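Local coordinates for protein MEM-A1 (Soil metagenome, PDB 6E0S) that is a subclass B3 metallo-beta-lactamase that probably hydrolyses beta-lactam antibiotics, conferring resistance, with zinc ions bound in its active site, at residues Y38-R43 and R75-K80; Q72-R75 and K80-D83. All blocks are in the same frame, centred on the assembly; numbering follows the deposited sequence. Where two conformers were deposited one is given.

Interaction 1: residues Y38-R43 and R75-K80; sequences YYVGVR and RQLGFK
Val40 and Leu77 mark the closest approach of the two backbones, and even there the CA atoms stand 8.9 Å apart, so side chains do the touching. Segment 38-43 is the end of strand 37-39 running on into a loop; segment 75-80 takes the chain out of helix 66-76. At Gly78 it turns out of helical geometry with a positive phi of 104°; Gly78 N bonds back to Arg75 O at 2.8 Å and Phe79 N probably to Ile74 O, the paired bonds of a Schellman motif. This reversal brings Leu77 and Phe79, one on each side of the glycine, to the strand.

Tyr38 takes both of them. With CG beside the backbone N and anti to the carbonyl carbon (chi1 -62°), its ring lies where Phe79 can come in over one face. The Phe79 edge, CE1 and CZ, leads: CE1 is 3.8 Å from Tyr38 CE1, offset toward the rim of the tyrosine ring. The centroids are 5.4 Å apart and the planes meet at 68°, an offset edge-to-face pair. Leu77 runs alongside Tyr38, the two side chains pointing opposite ways. Its CD1 approaches the ring obliquely, 3.7 Å from Tyr38 CD2, and the same methyl rests 3.7 Å from Val40 CG1, so one branch fills the corner between tyrosine and valine. Within 38-43, Tyr39 turns away from the helix end, and its hydroxyl bonds to Val42 O at 2.7 Å in the carbonyl plane, linking the strand end to the loop residue three places on.

Phe79 also meets the His56 ring edge-to-face and touches Leu49. The contact is apolar packing between the end of an early antiparallel strand and the capped C-terminus of a helix lying on its sheet, part of the alpha-beta/beta-alpha sandwich of the metallo-beta-lactamase fold.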
ATOM      1  N   TYR A  38      -3.988 -11.422  -6.436  1.00 15.44           N
ATOM      2  CA  TYR A  38      -3.240 -11.187  -7.677  1.00 16.06           C
ATOM      3  C   TYR A  38      -2.491  -9.868  -7.582  1.00 16.11           C
ATOM      4  O   TYR A  38      -2.986  -8.919  -6.986  1.00 16.77           O
ATOM      5  CB  TYR A  38      -4.174 -11.142  -8.890  1.00 16.39           C
ATOM      6  CG  TYR A  38      -4.936 -12.421  -9.145  1.00 18.44           C
ATOM      7  CD1 TYR A  38      -6.061 -12.751  -8.388  1.00 18.54           C
ATOM      8  CD2 TYR A  38      -4.542 -13.285 -10.152  1.00 19.09           C
ATOM      9  CE1 TYR A  38      -6.767 -13.949  -8.632  1.00 19.91           C
ATOM     10  CE2 TYR A  38      -5.237 -14.504 -10.391  1.00 20.05           C
ATOM     11  CZ  TYR A  38      -6.342 -14.800  -9.606  1.00 21.63           C
ATOM     12  OH  TYR A  38      -7.029 -15.953  -9.839  1.00 25.36           O
ATOM     13  N   TYR A  39      -1.320  -9.785  -8.227  1.00 16.45           N
ATOM     14  CA  TYR A  39      -0.749  -8.478  -8.524  1.00 17.33           C
ATOM     15  C   TYR A  39      -1.355  -7.885  -9.801  1.00 17.14           C
ATOM     16  O   TYR A  39      -1.326  -8.516 -10.863  1.00 18.03           O
ATOM     17  CB  TYR A  39       0.767  -8.593  -8.681  1.00 19.08           C
ATOM     18  CG  TYR A  39       1.492  -7.260  -8.743  1.00 19.67           C
ATOM     19  CD1 TYR A  39       1.977  -6.642  -7.569  1.00 18.71           C
ATOM     20  CD2 TYR A  39       1.716  -6.629  -9.965  1.00 18.99           C
ATOM     21  CE1 TYR A  39       2.675  -5.418  -7.627  1.00 18.88           C
ATOM     22  CE2 TYR A  39       2.413  -5.411 -10.023  1.00 19.29           C
ATOM     23  CZ  TYR A  39       2.874  -4.826  -8.846  1.00 18.63           C
ATOM     24  OH  TYR A  39       3.547  -3.643  -8.913  1.00 17.95           O
ATOM     25  N   VAL A  40      -1.843  -6.641  -9.718  1.00 16.23           N
ATOM     26  CA  VAL A  40      -2.443  -5.982 -10.892  1.00 17.34           C
ATOM     27  C   VAL A  40      -1.898  -4.563 -11.075  1.00 18.68           C
ATOM     28  O   VAL A  40      -2.451  -3.756 -11.844  1.00 19.17           O
ATOM     29  CB  VAL A  40      -3.983  -5.958 -10.793  1.00 18.27           C
ATOM     30  CG1 VAL A  40      -4.563  -7.355 -10.928  1.00 17.21           C
ATOM     31  CG2 VAL A  40      -4.442  -5.266  -9.495  1.00 17.81           C
ATOM     32  N   GLY A  41      -0.802  -4.250 -10.399  1.00 18.58           N
ATOM     33  CA  GLY A  41      -0.212  -2.920 -10.467  1.00 18.23           C
ATOM     34  C   GLY A  41       0.675  -2.713 -11.682  1.00 19.26           C
ATOM     35  O   GLY A  41       0.626  -3.459 -12.666  1.00 18.69           O
ATOM     36  N   VAL A  42       1.530  -1.696 -11.594  1.00 19.76           N
ATOM     37  CA  VAL A  42       2.457  -1.403 -12.678  1.00 19.74           C
ATOM     38  C   VAL A  42       3.873  -1.747 -12.223  1.00 20.10           C
ATOM     39  O   VAL A  42       4.082  -2.281 -11.127  1.00 18.79           O
ATOM     40  CB  VAL A  42       2.320   0.060 -13.146  1.00 19.31           C
ATOM     41  CG1 VAL A  42       0.925   0.303 -13.710  1.00 19.29           C
ATOM     42  CG2 VAL A  42       2.626   1.075 -12.035  1.00 18.87           C
ATOM     43  N   ARG A  43       4.868  -1.475 -13.057  1.00 20.19           N
ATOM     44  CA  ARG A  43       6.205  -1.953 -12.707  1.00 23.62           C
ATOM     45  C   ARG A  43       6.724  -1.327 -11.405  1.00 23.70           C
ATOM     46  O   ARG A  43       7.367  -2.012 -10.592  1.00 23.37           O
ATOM     47  CB  ARG A  43       7.155  -1.695 -13.871  1.00 24.76           C
ATOM     48  CG  ARG A  43       8.541  -2.198 -13.638  1.00 27.55           C
ATOM     49  CD  ARG A  43       8.569  -3.683 -13.392  1.00 25.99           C
ATOM     50  NE  ARG A  43       9.955  -4.108 -13.196  1.00 27.39           N
ATOM     51  CZ  ARG A  43      10.343  -5.376 -13.100  1.00 27.78           C
ATOM     52  NH1 ARG A  43       9.439  -6.334 -13.187  1.00 25.54           N
ATOM     53  NH2 ARG A  43      11.641  -5.677 -12.934  1.00 27.98           N
ATOM     54  N   ARG A  75      -9.235  -6.808 -15.844  1.00 19.19           N
ATOM     55  CA  ARG A  75     -10.046  -7.425 -16.897  1.00 21.62           C
ATOM     56  C   ARG A  75      -9.285  -8.544 -17.593  1.00 21.68           C
ATOM     57  O   ARG A  75      -9.854  -9.596 -17.927  1.00 20.88           O
ATOM     58  CB  ARG A  75     -10.463  -6.379 -17.940  1.00 22.95           C
ATOM     59  CG  ARG A  75     -11.275  -5.203 -17.442  1.00 23.72           C
ATOM     60  CD  ARG A  75     -11.785  -4.350 -18.610  1.00 25.18           C
ATOM     61  NE  ARG A  75     -12.284  -3.069 -18.136  1.00 25.11           N
ATOM     62  CZ  ARG A  75     -11.636  -1.914 -18.242  1.00 23.20           C
ATOM     63  NH1 ARG A  75     -10.454  -1.857 -18.863  1.00 21.21           N
ATOM     64  NH2 ARG A  75     -12.195  -0.795 -17.760  1.00 22.03           N
ATOM     65  N   GLN A  76      -7.994  -8.327 -17.822  1.00 22.01           N
ATOM     66  CA  GLN A  76      -7.192  -9.312 -18.533  1.00 24.30           C
ATOM     67  C   GLN A  76      -7.211 -10.644 -17.798  1.00 23.21           C
ATOM     68  O   GLN A  76      -7.243 -11.710 -18.428  1.00 24.57           O
ATOM     69  CB  GLN A  76      -5.770  -8.772 -18.672  1.00 26.89           C
ATOM     70  CG  GLN A  76      -4.764  -9.676 -19.282  1.00 29.42           C
ATOM     71  CD  GLN A  76      -3.394  -8.996 -19.344  1.00 29.07           C
ATOM     72  OE1 GLN A  76      -3.256  -7.799 -19.035  1.00 28.18           O
ATOM     73  NE2 GLN A  76      -2.394  -9.747 -19.753  1.00 29.95           N
ATOM     74  N   LEU A  77      -7.199 -10.597 -16.464  1.00 20.59           N
ATOM     75  CA  LEU A  77      -7.232 -11.818 -15.664  1.00 21.72           C
ATOM     76  C   LEU A  77      -8.599 -12.492 -15.654  1.00 23.28           C
ATOM     77  O   LEU A  77      -8.719 -13.595 -15.101  1.00 25.48           O
ATOM     78  CB  LEU A  77      -6.810 -11.517 -14.220  1.00 20.94           C
ATOM     79  CG  LEU A  77      -5.351 -11.118 -13.969  1.00 19.77           C
ATOM     80  CD1 LEU A  77      -5.204 -10.592 -12.526  1.00 18.55           C
ATOM     81  CD2 LEU A  77      -4.394 -12.289 -14.192  1.00 20.36           C
ATOM     82  N   GLY A  78      -9.617 -11.859 -16.214  1.00 22.06           N
ATOM     83  CA  GLY A  78     -10.946 -12.426 -16.313  1.00 21.35           C
ATOM     84  C   GLY A  78     -11.965 -11.870 -15.330  1.00 22.91           C
ATOM     85  O   GLY A  78     -13.069 -12.424 -15.227  1.00 25.57           O
ATOM     86  N   PHE A  79     -11.639 -10.805 -14.615  1.00 20.54           N
ATOM     87  CA  PHE A  79     -12.531 -10.187 -13.646  1.00 19.54           C
ATOM     88  C   PHE A  79     -13.145  -8.900 -14.217  1.00 21.68           C
ATOM     89  O   PHE A  79     -12.669  -8.340 -15.206  1.00 21.60           O
ATOM     90  CB  PHE A  79     -11.765  -9.880 -12.351  1.00 17.31           C
ATOM     91  CG  PHE A  79     -11.159 -11.096 -11.691  1.00 19.11           C
ATOM     92  CD1 PHE A  79      -9.785 -11.302 -11.706  1.00 18.75           C
ATOM     93  CD2 PHE A  79     -11.971 -12.044 -11.068  1.00 20.71           C
ATOM     94  CE1 PHE A  79      -9.215 -12.427 -11.090  1.00 20.46           C
ATOM     95  CE2 PHE A  79     -11.401 -13.164 -10.450  1.00 21.37           C
ATOM     96  CZ  PHE A  79     -10.023 -13.347 -10.477  1.00 22.32           C
ATOM     97  N   LYS A  80     -14.218  -8.433 -13.582  1.00 22.22           N
ATOM     98  CA  LYS A  80     -14.912  -7.223 -13.993  1.00 21.43           C
ATOM     99  C   LYS A  80     -14.720  -6.128 -12.956  1.00 20.62           C
ATOM    100  O   LYS A  80     -14.784  -6.382 -11.748  1.00 19.23           O
ATOM    101  CB  LYS A  80     -16.401  -7.472 -14.176  1.00 24.88           C
ATOM    102  CG  LYS A  80     -16.723  -8.544 -15.192  1.00 29.29           C
ATOM    103  CD  LYS A  80     -18.213  -8.853 -15.176  1.00 31.96           C
ATOM    104  CE  LYS A  80     -18.483 -10.249 -15.725  1.00 36.28           C
ATOM    105  NZ  LYS A  80     -19.904 -10.660 -15.533  1.00 41.28           N
TER

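Interaction 2: residues Q72-R75 and K80-D83; sequences QHIR and KLED
Leu81 N and Arg75 NE share one water, which accepts from both and makes a loose bridge between the helix and the loop that follows it. The bond from Leu81 N is 3.2 Å long; the one from Arg75 NE to the same water oxygen is weak at 3.4 Å, although the water lies in the guanidinium plane, at its edge.

The rest of the contact is apolar and centres on the Leu81 methyls. CD2 lies 3.7 Å from Arg75 CG and also sits over one face of the guanidinium. The arginine crosses the leucine at about a right angle, and its extended chain from CG to NE lets both of those atoms lie against CD2. Ile74 also crosses Leu81 nearly at right angles; its CG2, anti to the backbone N, lies 3.9 Å from Leu81 CD2, while Ile74 CD1 sits more loosely, 4.1 Å from Leu81 CD1. The short 3-10 turn is closed by Asp83 N to Lys80 O at 3.0 Å.

Leu81 also packs on Leu103 and Leu106 of helix 100-107, and Ile74 on Leu58 of strand 56-59. The leucine thus fills the junction between two helices, just ahead of strand 84-88.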
ATOM      1  N   GLN A  72      -7.169  -2.530 -16.826  1.00 17.49           N
ATOM      2  CA  GLN A  72      -6.926  -3.493 -17.884  0.50 19.29           C
ATOM      3  C   GLN A  72      -6.352  -4.790 -17.325  1.00 18.82           C
ATOM      4  O   GLN A  72      -6.727  -5.874 -17.778  1.00 20.38           O
ATOM      5  CB  GLN A  72      -6.029  -2.862 -18.945  0.50 20.72           C
ATOM      6  CG  GLN A  72      -6.804  -1.851 -19.776  0.50 20.84           C
ATOM      7  CD  GLN A  72      -6.009  -0.615 -20.138  0.50 21.18           C
ATOM      8  OE1 GLN A  72      -4.785  -0.595 -20.019  0.50 20.55           O
ATOM      9  NE2 GLN A  72      -6.706   0.427 -20.590  0.50 20.82           N
ATOM     10  N   HIS A  73      -5.485  -4.705 -16.316  1.00 17.25           N
ATOM     11  CA  HIS A  73      -4.929  -5.902 -15.699  1.00 18.54           C
ATOM     12  C   HIS A  73      -6.017  -6.742 -15.035  1.00 18.84           C
ATOM     13  O   HIS A  73      -6.031  -7.976 -15.157  1.00 21.64           O
ATOM     14  CB  HIS A  73      -3.866  -5.495 -14.666  1.00 17.07           C
ATOM     15  CG  HIS A  73      -2.616  -4.961 -15.290  1.00 18.73           C
ATOM     16  ND1 HIS A  73      -1.715  -4.178 -14.603  1.00 18.16           N
ATOM     17  CD2 HIS A  73      -2.136  -5.066 -16.551  1.00 19.63           C
ATOM     18  CE1 HIS A  73      -0.719  -3.847 -15.402  1.00 19.83           C
ATOM     19  NE2 HIS A  73      -0.955  -4.353 -16.596  1.00 19.59           N
ATOM     20  N   ILE A  74      -6.918  -6.087 -14.297  1.00 17.91           N
ATOM     21  CA  ILE A  74      -8.052  -6.778 -13.685  1.00 17.53           C
ATOM     22  C   ILE A  74      -8.876  -7.507 -14.752  1.00 19.56           C
ATOM     23  O   ILE A  74      -9.157  -8.706 -14.625  1.00 17.65           O
ATOM     24  CB  ILE A  74      -8.895  -5.778 -12.867  1.00 14.75           C
ATOM     25  CG1 ILE A  74      -8.092  -5.315 -11.645  1.00 13.79           C
ATOM     26  CG2 ILE A  74     -10.233  -6.413 -12.391  1.00 15.42           C
ATOM     27  CD1 ILE A  74      -8.689  -4.017 -10.943  1.00 14.36           C
ATOM     28  N   ARG A  75      -9.235  -6.808 -15.844  1.00 19.19           N
ATOM     29  CA  ARG A  75     -10.046  -7.425 -16.897  1.00 21.62           C
ATOM     30  C   ARG A  75      -9.285  -8.544 -17.593  1.00 21.68           C
ATOM     31  O   ARG A  75      -9.854  -9.596 -17.927  1.00 20.88           O
ATOM     32  CB  ARG A  75     -10.463  -6.379 -17.940  1.00 22.95           C
ATOM     33  CG  ARG A  75     -11.275  -5.203 -17.442  1.00 23.72           C
ATOM     34  CD  ARG A  75     -11.785  -4.350 -18.610  1.00 25.18           C
ATOM     35  NE  ARG A  75     -12.284  -3.069 -18.136  1.00 25.11           N
ATOM     36  CZ  ARG A  75     -11.636  -1.914 -18.242  1.00 23.20           C
ATOM     37  NH1 ARG A  75     -10.454  -1.857 -18.863  1.00 21.21           N
ATOM     38  NH2 ARG A  75     -12.195  -0.795 -17.760  1.00 22.03           N
ATOM     39  N   LYS A  80     -14.218  -8.433 -13.582  1.00 22.22           N
ATOM     40  CA  LYS A  80     -14.912  -7.223 -13.993  1.00 21.43           C
ATOM     41  C   LYS A  80     -14.720  -6.128 -12.956  1.00 20.62           C
ATOM     42  O   LYS A  80     -14.784  -6.382 -11.748  1.00 19.23           O
ATOM     43  CB  LYS A  80     -16.401  -7.472 -14.176  1.00 24.88           C
ATOM     44  CG  LYS A  80     -16.723  -8.544 -15.192  1.00 29.29           C
ATOM     45  CD  LYS A  80     -18.213  -8.853 -15.176  1.00 31.96           C
ATOM     46  CE  LYS A  80     -18.483 -10.249 -15.725  1.00 36.28           C
ATOM     47  NZ  LYS A  80     -19.904 -10.660 -15.533  1.00 41.28           N
ATOM     48  N   LEU A  81     -14.536  -4.889 -13.425  1.00 19.95           N
ATOM     49  CA  LEU A  81     -14.364  -3.778 -12.497  1.00 18.44           C
ATOM     50  C   LEU A  81     -15.602  -3.595 -11.619  1.00 16.97           C
ATOM     51  O   LEU A  81     -15.482  -3.300 -10.431  1.00 16.75           O
ATOM     52  CB  LEU A  81     -14.063  -2.478 -13.265  1.00 18.59           C
ATOM     53  CG  LEU A  81     -12.595  -2.187 -13.555  1.00 19.73           C
ATOM     54  CD1 LEU A  81     -11.826  -1.841 -12.300  1.00 20.00           C
ATOM     55  CD2 LEU A  81     -11.934  -3.383 -14.246  1.00 17.77           C
ATOM     56  N   GLU A  82     -16.798  -3.788 -12.176  1.00 18.13           N
ATOM     57  CA  GLU A  82     -17.978  -3.594 -11.343  1.00 23.63           C
ATOM     58  C   GLU A  82     -18.134  -4.653 -10.266  1.00 22.41           C
ATOM     59  O   GLU A  82     -18.982  -4.486  -9.385  1.00 22.10           O
ATOM     60  CB  GLU A  82     -19.246  -3.515 -12.188  1.00 31.19           C
ATOM     61  CG  GLU A  82     -19.185  -2.434 -13.252  1.00 38.84           C
ATOM     62  CD  GLU A  82     -20.562  -2.109 -13.805  1.00 48.29           C
ATOM     63  OE1 GLU A  82     -21.362  -3.066 -13.979  1.00 52.65           O
ATOM     64  OE2 GLU A  82     -20.855  -0.903 -14.029  1.00 51.99           O
ATOM     65  N   ASP A  83     -17.317  -5.704 -10.278  1.00 20.75           N
ATOM     66  CA  ASP A  83     -17.292  -6.634  -9.149  1.00 19.05           C
ATOM     67  C   ASP A  83     -16.324  -6.208  -8.050  1.00 18.35           C
ATOM     68  O   ASP A  83     -16.285  -6.840  -6.988  1.00 16.87           O
ATOM     69  CB  ASP A  83     -16.940  -8.041  -9.643  1.00 18.04           C
ATOM     70  CG  ASP A  83     -18.052  -8.648 -10.489  1.00 21.18           C
ATOM     71  OD1 ASP A  83     -19.222  -8.217 -10.347  1.00 23.70           O
ATOM     72  OD2 ASP A  83     -17.766  -9.525 -11.335  1.00 23.26           O
TER
HETATM   73  O   HOH W   1     -14.921  -4.526 -16.597  1.00 15.59           O

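Overall arrangement
Both interactions are built around the C-terminal end of helix 66-76, with centres about 7 Å apart on the same side of the chain's centre. Along the chain, 38-43 comes first, then 72-75, and the overlapping 75-80 and 80-83 carry the chain out of the helix. Interaction 1 joins this exit to strand 37-39; interaction 2 folds it back on the helix. They meet where Val40 O probably accepts from His73 ND1 and Val40 CG1 packs on Ile74. The helix lies in the beta-alpha-beta crossover between parallel strands 56-59 and 84-88, and zinc ligands His91 and His93 follow the latter strand; the contacts themselves are structural packing.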